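Side-chain contacts in DNA primase (PDB 2AU3), which probably synthesises the short RNA primers that DNA polymerase extends during replication, using a zinc-binding domain joined to an RNA polymerase core: residues 32-37 and 43-48; 37-42 and 71-76; 55-60 and 142-147. All blocks are in the same frame, centred on the assembly; numbering follows the deposited sequence.

Contact 1: residues 32-37 and 43-48; sequences NYRTNC and DTPSFY. With ZN (zinc ion), chain B.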
loop_
_atom_site.group_PDB
_atom_site.type_symbol
_atom_site.label_atom_id
_atom_site.label_comp_id
_atom_site.label_asym_id
_atom_site.label_seq_id
_atom_site.Cartn_x
_atom_site.Cartn_y
_atom_site.Cartn_z
ATOM N N ASN A 32 -18.613 -15.492 -2.023
ATOM C CA ASN A 32 -18.801 -14.256 -2.749
ATOM C C ASN A 32 -19.944 -14.407 -3.758
ATOM O O ASN A 32 -20.503 -15.501 -3.914
ATOM C CB ASN A 32 -17.502 -13.836 -3.454
ATOM C CG ASN A 32 -16.353 -13.576 -2.468
ATOM O OD1 ASN A 32 -16.450 -12.716 -1.603
ATOM N ND2 ASN A 32 -15.277 -14.357 -2.585
ATOM N N TYR A 33 -20.293 -13.304 -4.416
ATOM C CA TYR A 33 -21.188 -13.340 -5.572
ATOM C C TYR A 33 -20.454 -12.773 -6.752
ATOM O O TYR A 33 -19.576 -11.929 -6.592
ATOM C CB TYR A 33 -22.461 -12.533 -5.322
ATOM C CG TYR A 33 -23.350 -13.135 -4.270
ATOM C CD1 TYR A 33 -24.322 -14.067 -4.610
ATOM C CD2 TYR A 33 -23.226 -12.769 -2.932
ATOM C CE1 TYR A 33 -25.144 -14.632 -3.648
ATOM C CE2 TYR A 33 -24.050 -13.325 -1.959
ATOM C CZ TYR A 33 -25.015 -14.249 -2.325
ATOM O OH TYR A 33 -25.832 -14.837 -1.368
ATOM N N ARG A 34 -20.781 -13.266 -7.941
ATOM C CA ARG A 34 -20.191 -12.727 -9.143
ATOM C C ARG A 34 -21.240 -12.607 -10.242
ATOM O O ARG A 34 -22.284 -13.285 -10.209
ATOM C CB ARG A 34 -18.991 -13.560 -9.605
ATOM C CG ARG A 34 -19.382 -14.746 -10.426
ATOM C CD ARG A 34 -18.272 -15.374 -11.259
ATOM N NE ARG A 34 -18.819 -16.565 -11.923
ATOM C CZ ARG A 34 -18.150 -17.682 -12.150
ATOM N NH1 ARG A 34 -16.884 -17.795 -11.783
ATOM N NH2 ARG A 34 -18.757 -18.698 -12.734
ATOM N N THR A 35 -20.953 -11.730 -11.197
ATOM C CA THR A 35 -21.836 -11.464 -12.328
ATOM C C THR A 35 -21.001 -10.734 -13.383
ATOM O O THR A 35 -19.793 -10.522 -13.178
ATOM C CB THR A 35 -23.064 -10.629 -11.862
ATOM O OG1 THR A 35 -23.999 -10.466 -12.941
ATOM C CG2 THR A 35 -22.664 -9.214 -11.519
ATOM N N ASN A 36 -21.592 -10.400 -14.528
ATOM C CA ASN A 36 -20.827 -9.670 -15.541
ATOM C C ASN A 36 -20.849 -8.209 -15.168
ATOM O O ASN A 36 -21.875 -7.692 -14.716
ATOM C CB ASN A 36 -21.383 -9.851 -16.964
ATOM C CG ASN A 36 -21.555 -11.305 -17.355
ATOM O OD1 ASN A 36 -20.632 -11.941 -17.864
ATOM N ND2 ASN A 36 -22.753 -11.825 -17.158
ATOM N N CYS A 37 -19.737 -7.528 -15.394
ATOM C CA CYS A 37 -19.637 -6.119 -15.026
ATOM C C CYS A 37 -20.540 -5.222 -15.900
ATOM O O CYS A 37 -20.550 -5.356 -17.119
ATOM C CB CYS A 37 -18.183 -5.660 -15.095
ATOM S SG CYS A 37 -17.923 -3.970 -14.525
ATOM N N ASP A 43 -16.416 -10.790 -21.692
ATOM C CA ASP A 43 -16.926 -12.139 -21.954
ATOM C C ASP A 43 -17.194 -13.045 -20.758
ATOM O O ASP A 43 -17.981 -13.990 -20.857
ATOM C CB ASP A 43 -15.925 -12.846 -22.885
ATOM C CG ASP A 43 -14.524 -12.958 -22.272
ATOM O OD1 ASP A 43 -14.266 -12.325 -21.215
ATOM O OD2 ASP A 43 -13.627 -13.660 -22.789
ATOM N N THR A 44 -16.501 -12.784 -19.657
ATOM C CA THR A 44 -16.480 -13.679 -18.507
ATOM C C THR A 44 -16.760 -12.866 -17.245
ATOM O O THR A 44 -16.151 -11.812 -17.057
ATOM C CB THR A 44 -15.102 -14.400 -18.434
ATOM O OG1 THR A 44 -14.861 -14.868 -17.103
ATOM C CG2 THR A 44 -13.965 -13.423 -18.698
ATOM N N PRO A 45 -17.699 -13.316 -16.403
ATOM C CA PRO A 45 -18.048 -12.559 -15.196
ATOM C C PRO A 45 -16.806 -12.270 -14.333
ATOM O O PRO A 45 -16.137 -13.201 -13.894
ATOM C CB PRO A 45 -19.032 -13.476 -14.473
ATOM C CG PRO A 45 -19.626 -14.315 -15.560
ATOM C CD PRO A 45 -18.500 -14.549 -16.537
ATOM N N SER A 46 -16.502 -10.991 -14.134
ATOM C CA SER A 46 -15.291 -10.571 -13.426
ATOM C C SER A 46 -15.603 -9.627 -12.266
ATOM O O SER A 46 -14.699 -9.100 -11.626
ATOM C CB SER A 46 -14.341 -9.862 -14.391
ATOM O OG SER A 46 -14.085 -10.682 -15.506
ATOM N N PHE A 47 -16.888 -9.434 -12.010
ATOM C CA PHE A 47 -17.379 -8.445 -11.045
ATOM C C PHE A 47 -17.862 -9.168 -9.801
ATOM O O PHE A 47 -18.850 -9.920 -9.853
ATOM C CB PHE A 47 -18.524 -7.654 -11.694
ATOM C CG PHE A 47 -19.095 -6.566 -10.830
ATOM C CD1 PHE A 47 -18.791 -5.234 -11.088
ATOM C CD2 PHE A 47 -19.993 -6.870 -9.796
ATOM C CE1 PHE A 47 -19.348 -4.204 -10.311
ATOM C CE2 PHE A 47 -20.550 -5.859 -9.015
ATOM C CZ PHE A 47 -20.233 -4.519 -9.272
ATOM N N TYR A 48 -17.168 -8.938 -8.682
ATOM C CA TYR A 48 -17.392 -9.689 -7.456
ATOM C C TYR A 48 -17.945 -8.823 -6.346
ATOM O O TYR A 48 -17.586 -7.658 -6.213
ATOM C CB TYR A 48 -16.105 -10.383 -6.992
ATOM C CG TYR A 48 -15.704 -11.546 -7.873
ATOM C CD1 TYR A 48 -16.017 -12.851 -7.522
ATOM C CD2 TYR A 48 -15.014 -11.329 -9.061
ATOM C CE1 TYR A 48 -15.638 -13.919 -8.326
ATOM C CE2 TYR A 48 -14.643 -12.378 -9.867
ATOM C CZ TYR A 48 -14.962 -13.667 -9.499
ATOM O OH TYR A 48 -14.596 -14.695 -10.319
HETATM ZN ZN ZN B . -15.671 -3.932 -14.785
HETATM O O HOH W 1 -17.546 -9.042 -16.021
#

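Contact 2: residues 37-42 and 71-76; sequences CPFHPD and VSLYED. With ZN (zinc ion), chain B.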
loop_
_atom_site.group_PDB
_atom_site.type_symbol
_atom_site.label_atom_id
_atom_site.label_comp_id
_atom_site.label_asym_id
_atom_site.label_seq_id
_atom_site.Cartn_x
_atom_site.Cartn_y
_atom_site.Cartn_z
ATOM N N CYS A 37 -19.737 -7.528 -15.394
ATOM C CA CYS A 37 -19.637 -6.119 -15.026
ATOM C C CYS A 37 -20.540 -5.222 -15.900
ATOM O O CYS A 37 -20.550 -5.356 -17.119
ATOM C CB CYS A 37 -18.183 -5.660 -15.095
ATOM S SG CYS A 37 -17.923 -3.970 -14.525
ATOM N N PRO A 38 -21.297 -4.322 -15.269
ATOM C CA PRO A 38 -22.165 -3.395 -16.009
ATOM C C PRO A 38 -21.421 -2.128 -16.462
ATOM O O PRO A 38 -22.022 -1.277 -17.126
ATOM C CB PRO A 38 -23.228 -3.018 -14.965
ATOM C CG PRO A 38 -22.479 -3.081 -13.640
ATOM C CD PRO A 38 -21.382 -4.115 -13.813
ATOM N N PHE A 39 -20.147 -2.001 -16.088
ATOM C CA PHE A 39 -19.398 -0.765 -16.321
ATOM C C PHE A 39 -18.310 -0.907 -17.401
ATOM O O PHE A 39 -17.911 0.084 -18.023
ATOM C CB PHE A 39 -18.802 -0.233 -15.013
ATOM C CG PHE A 39 -19.802 -0.103 -13.893
ATOM C CD1 PHE A 39 -20.952 0.658 -14.059
ATOM C CD2 PHE A 39 -19.589 -0.742 -12.664
ATOM C CE1 PHE A 39 -21.892 0.768 -13.039
ATOM C CE2 PHE A 39 -20.519 -0.618 -11.624
ATOM C CZ PHE A 39 -21.673 0.143 -11.816
ATOM N N HIS A 40 -17.847 -2.136 -17.613
ATOM C CA HIS A 40 -16.956 -2.462 -18.726
ATOM C C HIS A 40 -17.440 -3.754 -19.394
ATOM O O HIS A 40 -18.170 -4.528 -18.784
ATOM C CB HIS A 40 -15.500 -2.575 -18.241
ATOM C CG HIS A 40 -15.082 -3.978 -17.875
ATOM N ND1 HIS A 40 -15.376 -4.549 -16.655
ATOM C CD2 HIS A 40 -14.379 -4.908 -18.565
ATOM C CE1 HIS A 40 -14.893 -5.777 -16.619
ATOM N NE2 HIS A 40 -14.278 -6.018 -17.763
ATOM N N PRO A 41 -17.071 -3.986 -20.650
ATOM C CA PRO A 41 -17.562 -5.168 -21.354
ATOM C C PRO A 41 -16.601 -6.349 -21.460
ATOM O O PRO A 41 -15.824 -6.386 -22.420
ATOM C CB PRO A 41 -17.838 -4.618 -22.760
ATOM C CG PRO A 41 -16.865 -3.445 -22.929
ATOM C CD PRO A 41 -16.330 -3.079 -21.551
ATOM N N ASP A 42 -16.637 -7.317 -20.545
ATOM C CA ASP A 42 -16.035 -8.605 -20.915
ATOM C C ASP A 42 -16.776 -9.939 -20.738
ATOM O O ASP A 42 -17.593 -10.154 -19.829
ATOM C CB ASP A 42 -14.490 -8.684 -20.777
ATOM C CG ASP A 42 -13.985 -8.623 -19.348
ATOM O OD1 ASP A 42 -14.816 -8.513 -18.409
ATOM O OD2 ASP A 42 -12.750 -8.663 -19.100
ATOM N N VAL A 71 -24.346 2.269 -6.451
ATOM C CA VAL A 71 -25.550 2.962 -6.914
ATOM C C VAL A 71 -25.165 4.254 -7.639
ATOM O O VAL A 71 -25.706 4.555 -8.730
ATOM C CB VAL A 71 -26.560 3.220 -5.753
ATOM C CG1 VAL A 71 -27.763 4.061 -6.236
ATOM C CG2 VAL A 71 -27.019 1.903 -5.155
ATOM N N SER A 72 -24.192 4.980 -7.073
ATOM C CA SER A 72 -23.679 6.199 -7.710
ATOM C C SER A 72 -23.227 5.937 -9.138
ATOM O O SER A 72 -23.480 6.752 -10.046
ATOM C CB SER A 72 -22.497 6.773 -6.912
ATOM O OG SER A 72 -22.026 7.958 -7.509
ATOM N N LEU A 73 -22.540 4.820 -9.343
ATOM C CA LEU A 73 -22.027 4.508 -10.673
ATOM C C LEU A 73 -23.143 4.007 -11.574
ATOM O O LEU A 73 -23.272 4.452 -12.724
ATOM C CB LEU A 73 -20.861 3.503 -10.626
ATOM C CG LEU A 73 -19.574 3.930 -9.918
ATOM C CD1 LEU A 73 -18.660 2.694 -9.689
ATOM C CD2 LEU A 73 -18.845 4.992 -10.709
ATOM N N TYR A 74 -23.969 3.107 -11.058
ATOM C CA TYR A 74 -25.100 2.619 -11.839
ATOM C C TYR A 74 -26.052 3.747 -12.279
ATOM O O TYR A 74 -26.432 3.822 -13.451
ATOM C CB TYR A 74 -25.867 1.508 -11.104
ATOM C CG TYR A 74 -26.677 0.647 -12.059
ATOM C CD1 TYR A 74 -26.121 -0.491 -12.652
ATOM C CD2 TYR A 74 -27.978 1.014 -12.414
ATOM C CE1 TYR A 74 -26.869 -1.271 -13.553
ATOM C CE2 TYR A 74 -28.738 0.241 -13.299
ATOM C CZ TYR A 74 -28.182 -0.890 -13.867
ATOM O OH TYR A 74 -28.941 -1.631 -14.741
ATOM N N GLU A 75 -26.378 4.660 -11.373
ATOM C CA GLU A 75 -27.374 5.687 -11.685
ATOM C C GLU A 75 -26.783 6.961 -12.289
ATOM O O GLU A 75 -27.524 7.878 -12.676
ATOM C CB GLU A 75 -28.198 6.037 -10.453
ATOM C CG GLU A 75 -28.854 4.830 -9.790
ATOM C CD GLU A 75 -30.034 4.264 -10.574
ATOM O OE1 GLU A 75 -30.465 4.885 -11.585
ATOM O OE2 GLU A 75 -30.547 3.190 -10.168
ATOM N N ASP A 76 -25.454 7.007 -12.364
ATOM C CA ASP A 76 -24.718 8.194 -12.816
ATOM C C ASP A 76 -25.066 9.422 -11.978
ATOM O O ASP A 76 -25.479 10.448 -12.502
ATOM C CB ASP A 76 -24.949 8.458 -14.304
ATOM C CG ASP A 76 -23.959 9.471 -14.881
ATOM O OD1 ASP A 76 -22.755 9.301 -14.665
ATOM O OD2 ASP A 76 -24.294 10.472 -15.558
HETATM ZN ZN ZN B . -15.671 -3.932 -14.785
#

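Contact 3: residues 55-60 and 142-147; sequences IFKCFG and KFDLGY. With ZN (zinc ion), chain B.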
loop_
_atom_site.group_PDB
_atom_site.type_symbol
_atom_site.label_atom_id
_atom_site.label_comp_id
_atom_site.label_asym_id
_atom_site.label_seq_id
_atom_site.Cartn_x
_atom_site.Cartn_y
_atom_site.Cartn_z
ATOM N N ILE A 55 -17.880 -4.828 0.023
ATOM C CA ILE A 55 -17.441 -4.052 -1.131
ATOM C C ILE A 55 -17.686 -4.869 -2.389
ATOM O O ILE A 55 -17.945 -6.068 -2.316
ATOM C CB ILE A 55 -15.939 -3.678 -1.004
ATOM C CG1 ILE A 55 -15.074 -4.944 -0.876
ATOM C CG2 ILE A 55 -15.735 -2.646 0.151
ATOM C CD1 ILE A 55 -13.509 -4.687 -0.787
ATOM N N PHE A 56 -17.601 -4.222 -3.538
ATOM C CA PHE A 56 -17.593 -4.919 -4.816
ATOM C C PHE A 56 -16.244 -4.593 -5.428
ATOM O O PHE A 56 -15.611 -3.633 -5.014
ATOM C CB PHE A 56 -18.747 -4.450 -5.721
ATOM C CG PHE A 56 -18.618 -3.009 -6.201
ATOM C CD1 PHE A 56 -17.993 -2.715 -7.425
ATOM C CD2 PHE A 56 -19.133 -1.952 -5.442
ATOM C CE1 PHE A 56 -17.887 -1.388 -7.887
ATOM C CE2 PHE A 56 -19.013 -0.608 -5.902
ATOM C CZ PHE A 56 -18.393 -0.341 -7.120
ATOM N N LYS A 57 -15.795 -5.406 -6.373
ATOM C CA LYS A 57 -14.545 -5.127 -7.094
ATOM C C LYS A 57 -14.611 -5.863 -8.413
ATOM O O LYS A 57 -14.829 -7.082 -8.435
ATOM C CB LYS A 57 -13.325 -5.609 -6.295
ATOM C CG LYS A 57 -11.956 -5.382 -6.986
ATOM C CD LYS A 57 -11.530 -3.880 -7.032
ATOM C CE LYS A 57 -10.085 -3.756 -7.619
ATOM N NZ LYS A 57 -9.651 -2.326 -7.783
ATOM N N CYS A 58 -14.441 -5.132 -9.509
ATOM C CA CYS A 58 -14.345 -5.768 -10.813
ATOM C C CYS A 58 -12.909 -6.156 -11.138
ATOM O O CYS A 58 -12.037 -5.303 -11.212
ATOM C CB CYS A 58 -14.894 -4.875 -11.911
ATOM S SG CYS A 58 -14.962 -5.795 -13.437
ATOM N N PHE A 59 -12.674 -7.446 -11.333
ATOM C CA PHE A 59 -11.350 -7.926 -11.732
ATOM C C PHE A 59 -11.107 -7.693 -13.208
ATOM O O PHE A 59 -10.047 -8.010 -13.718
ATOM C CB PHE A 59 -11.190 -9.403 -11.412
ATOM C CG PHE A 59 -10.902 -9.670 -9.979
ATOM C CD1 PHE A 59 -11.806 -9.281 -8.991
ATOM C CD2 PHE A 59 -9.708 -10.282 -9.599
ATOM C CE1 PHE A 59 -11.546 -9.514 -7.642
ATOM C CE2 PHE A 59 -9.440 -10.532 -8.251
ATOM C CZ PHE A 59 -10.361 -10.137 -7.269
ATOM N N GLY A 60 -12.090 -7.117 -13.893
ATOM C CA GLY A 60 -11.945 -6.838 -15.310
ATOM C C GLY A 60 -11.495 -5.422 -15.600
ATOM O O GLY A 60 -10.569 -5.210 -16.388
ATOM N N LYS A 142 -5.881 -4.143 -9.341
ATOM C CA LYS A 142 -6.020 -4.377 -7.903
ATOM C C LYS A 142 -5.613 -3.165 -7.085
ATOM O O LYS A 142 -6.289 -2.817 -6.095
ATOM C CB LYS A 142 -5.194 -5.575 -7.443
ATOM C CG LYS A 142 -5.308 -5.835 -5.932
ATOM C CD LYS A 142 -4.459 -7.038 -5.557
ATOM C CE LYS A 142 -4.584 -7.369 -4.080
ATOM N NZ LYS A 142 -5.971 -7.651 -3.635
ATOM N N PHE A 143 -4.485 -2.569 -7.475
ATOM C CA PHE A 143 -3.894 -1.448 -6.758
ATOM C C PHE A 143 -4.419 -0.083 -7.213
ATOM O O PHE A 143 -3.992 0.946 -6.688
ATOM C CB PHE A 143 -2.360 -1.484 -6.838
ATOM C CG PHE A 143 -1.736 -2.437 -5.849
ATOM C CD1 PHE A 143 -1.278 -1.984 -4.600
ATOM C CD2 PHE A 143 -1.670 -3.776 -6.126
ATOM C CE1 PHE A 143 -0.713 -2.883 -3.664
ATOM C CE2 PHE A 143 -1.107 -4.679 -5.195
ATOM C CZ PHE A 143 -0.614 -4.196 -3.947
ATOM N N ASP A 144 -5.356 -0.091 -8.163
ATOM C CA ASP A 144 -6.055 1.130 -8.579
ATOM C C ASP A 144 -5.090 2.164 -9.207
ATOM O O ASP A 144 -5.279 3.371 -9.088
ATOM C CB ASP A 144 -6.885 1.732 -7.412
ATOM C CG ASP A 144 -8.021 0.820 -6.978
ATOM O OD1 ASP A 144 -8.202 0.605 -5.762
ATOM O OD2 ASP A 144 -8.784 0.244 -7.795
ATOM N N LEU A 145 -4.092 1.665 -9.923
ATOM C CA LEU A 145 -3.169 2.536 -10.639
ATOM C C LEU A 145 -3.896 3.453 -11.574
ATOM O O LEU A 145 -4.914 3.061 -12.223
ATOM C CB LEU A 145 -2.114 1.744 -11.396
ATOM C CG LEU A 145 -1.241 0.822 -10.544
ATOM C CD1 LEU A 145 0.021 0.578 -11.311
ATOM C CD2 LEU A 145 -0.928 1.327 -9.162
ATOM N N GLY A 146 -3.369 4.672 -11.675
ATOM C CA GLY A 146 -3.982 5.652 -12.533
ATOM C C GLY A 146 -3.011 6.532 -13.287
ATOM O O GLY A 146 -1.793 6.262 -13.356
ATOM N N TYR A 147 -3.560 7.609 -13.839
ATOM C CA TYR A 147 -2.830 8.591 -14.612
ATOM C C TYR A 147 -3.566 9.905 -14.457
ATOM O O TYR A 147 -4.805 9.918 -14.468
ATOM C CB TYR A 147 -2.850 8.190 -16.075
ATOM C CG TYR A 147 -2.176 9.177 -16.984
ATOM C CD1 TYR A 147 -0.844 9.522 -16.802
ATOM C CD2 TYR A 147 -2.889 9.802 -18.005
ATOM C CE1 TYR A 147 -0.233 10.446 -17.632
ATOM C CE2 TYR A 147 -2.282 10.715 -18.850
ATOM C CZ TYR A 147 -0.962 11.027 -18.654
ATOM O OH TYR A 147 -0.378 11.943 -19.488
HETATM ZN ZN ZN B . -15.671 -3.932 -14.785
#

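Contact 1: residues 32-37 and 43-48
T35 and F47 form the close-packed side of this hairpin contact. The two residues are an antiparallel hydrogen-bonded pair: T35 N donates to F47 O at 3.1 Å, while the return bond from F47 N to T35 O is weak at 3.3 Å. Their side chains run side by side on one face of the sheet, where CG2 of T35 meets CD2 of F47 at 3.9 Å. The threonine OG1, anti to the backbone N (chi1 -175°), is directed away from this methyl contact and is hydrogen-bonded to N25 O. At CD1, the other ortho carbon of F47, SG of C37 approaches obliquely at 3.8 Å, a sulfur-aromatic contact, and the ring of F56 from the next strand meets that of F47, the planes about 15° apart. Strands 32-35 and 47-50 belong to the antiparallel zinc ribbon of the CHC2 finger, and the chain leaving the first of them delivers C37 SG to the zinc ion at 2.3 Å, where H40, C58 and C61 complete the site. A water takes the N-H groups of both C37 and S46, bridging the two backbones just past the T35-F47 pair. The opposite face, carrying R34 and Y48, is less enclosed. CB of R34 sits over one face of the Y48 ring, 3.9 Å from its centroid, in a CH-pi contact. The extended arginine chain then follows the tyrosine, and the guanidinium turns 78° from the ring plane with Y48 OH near its edge. Toward the turn, exposed N36 lies alongside P45, with OD1 of N36 3.5 Å from CG of P45.

Contact 2: residues 37-42 and 71-76
F39 reaches the last turn of helix 67-75 with the far end of its ring, and the contact is van der Waals packing, with no hydrogen bond across it. CZ of F39 lies 3.7 Å from CB of L73, the two side chains crossing at about a right angle, and the neighbouring CE1 approaches the backbone N of Y74 obliquely at 3.7 Å. CA of Y74 lies in the plane of the phenylalanine ring, at its edge. With CG anti to the carbonyl carbon (chi1 -52°), the F39 ring is carried outward from the loop to the helix. A second, lighter touch is made by P38, whose CB comes to the edge of the Y74 ring, 4.3 Å from CE1. P38 also supports F39 directly: its CG sits over the centre of one ring face, 3.6 Å above the plane. L24, V63 and F47 add further apolar packing around the two loop residues.

The metal bonds belong to the same loop. In this CHC2 zinc ribbon, residues 37-42 leave the first hairpin strand and supply two of the four ligands, H40 coordinating the zinc ion through ND1 at 2.0 Å and C37 through its thiolate; C58 and C61, from the end of strand 55-58 and just after it, supply the other two.

Hydrogen bonds within the loop hold these ligands. The N-H of F39 is directed at C37 SG at 3.4 Å and that of H40 adds a weaker one, so two backbone amides face the metal-bound sulfur and would be expected to temper its negative charge. Across the imidazole from the metal, NE2 of H40 makes a weak, bent bond to D42 OD1. The helix itself closes in a Schellman motif, with D76 at positive phi.

Contact 3: residues 55-60 and 142-147
Strand 55-58 of the zinc ribbon faces the end of helix 137-142 in the polymerase core, so this contact joins the zinc-binding domain to the catalytic domain. The two backbones share no bridge or hydrogen bond. K57 and C58 lie in extended conformation on the ribbon side, whereas on the core side the helix is closed by a Schellman motif: D144 takes positive phi (63°) before the chain turns into strand 146-147. The backbone carbonyls of this helix end lie close to the approaching lysine.

K57 makes the link. CG is anti to the backbone N (chi1 179°), the chain bends at chi2, and it is extended from there to the ammonium group. D144 comes from the opposite direction, with its carboxylate swung nearer the ribbon than its CB. NZ meets OD2 in a salt bridge, leaving OD1 at 3.8 Å from the same nitrogen. The ammonium group is also hydrogen-bonded to two carbonyl oxygens, G62 O in its own domain and R141 O at the helix end, so one amine ties both domains together. D144 is buried, and three cations surround its carboxylate: OD2 is shared by K57 and R117, while OD1 is salt-bridged to K194. That cluster would be expected to favour the charged form of the acid.

CE of K57, next to the ammonium group, lies 4.1 Å from CA of K142. Next along the strand, C58 points to the zinc ion, which its SG binds at 2.4 Å; the N-H of G60 makes a weak bond to that sulfur. At the salt bridge itself, K57 NZ and D144 OD2 are 2.7 Å apart.

Contacts 1 and 2 are surface contacts within the zinc-binding domain and share C37, whereas contact 3 lies closer to the chain centre, is partly buried and reaches into the polymerase core. All three include zinc ligands. Contact 1 is strand pairing with aromatic packing, contact 2 apolar packing of a loop on a helix, and contact 3 an ionic link between domains. Contacts 1 and 3 meet in one sheet, where Y48 O and K57 N of adjoining strands lie 2.9 Å apart, a probable hydrogen bond. Contacts 2 and 3 also touch through apolar groups, L73 CD1 lying 4.0 Å from F56 CZ.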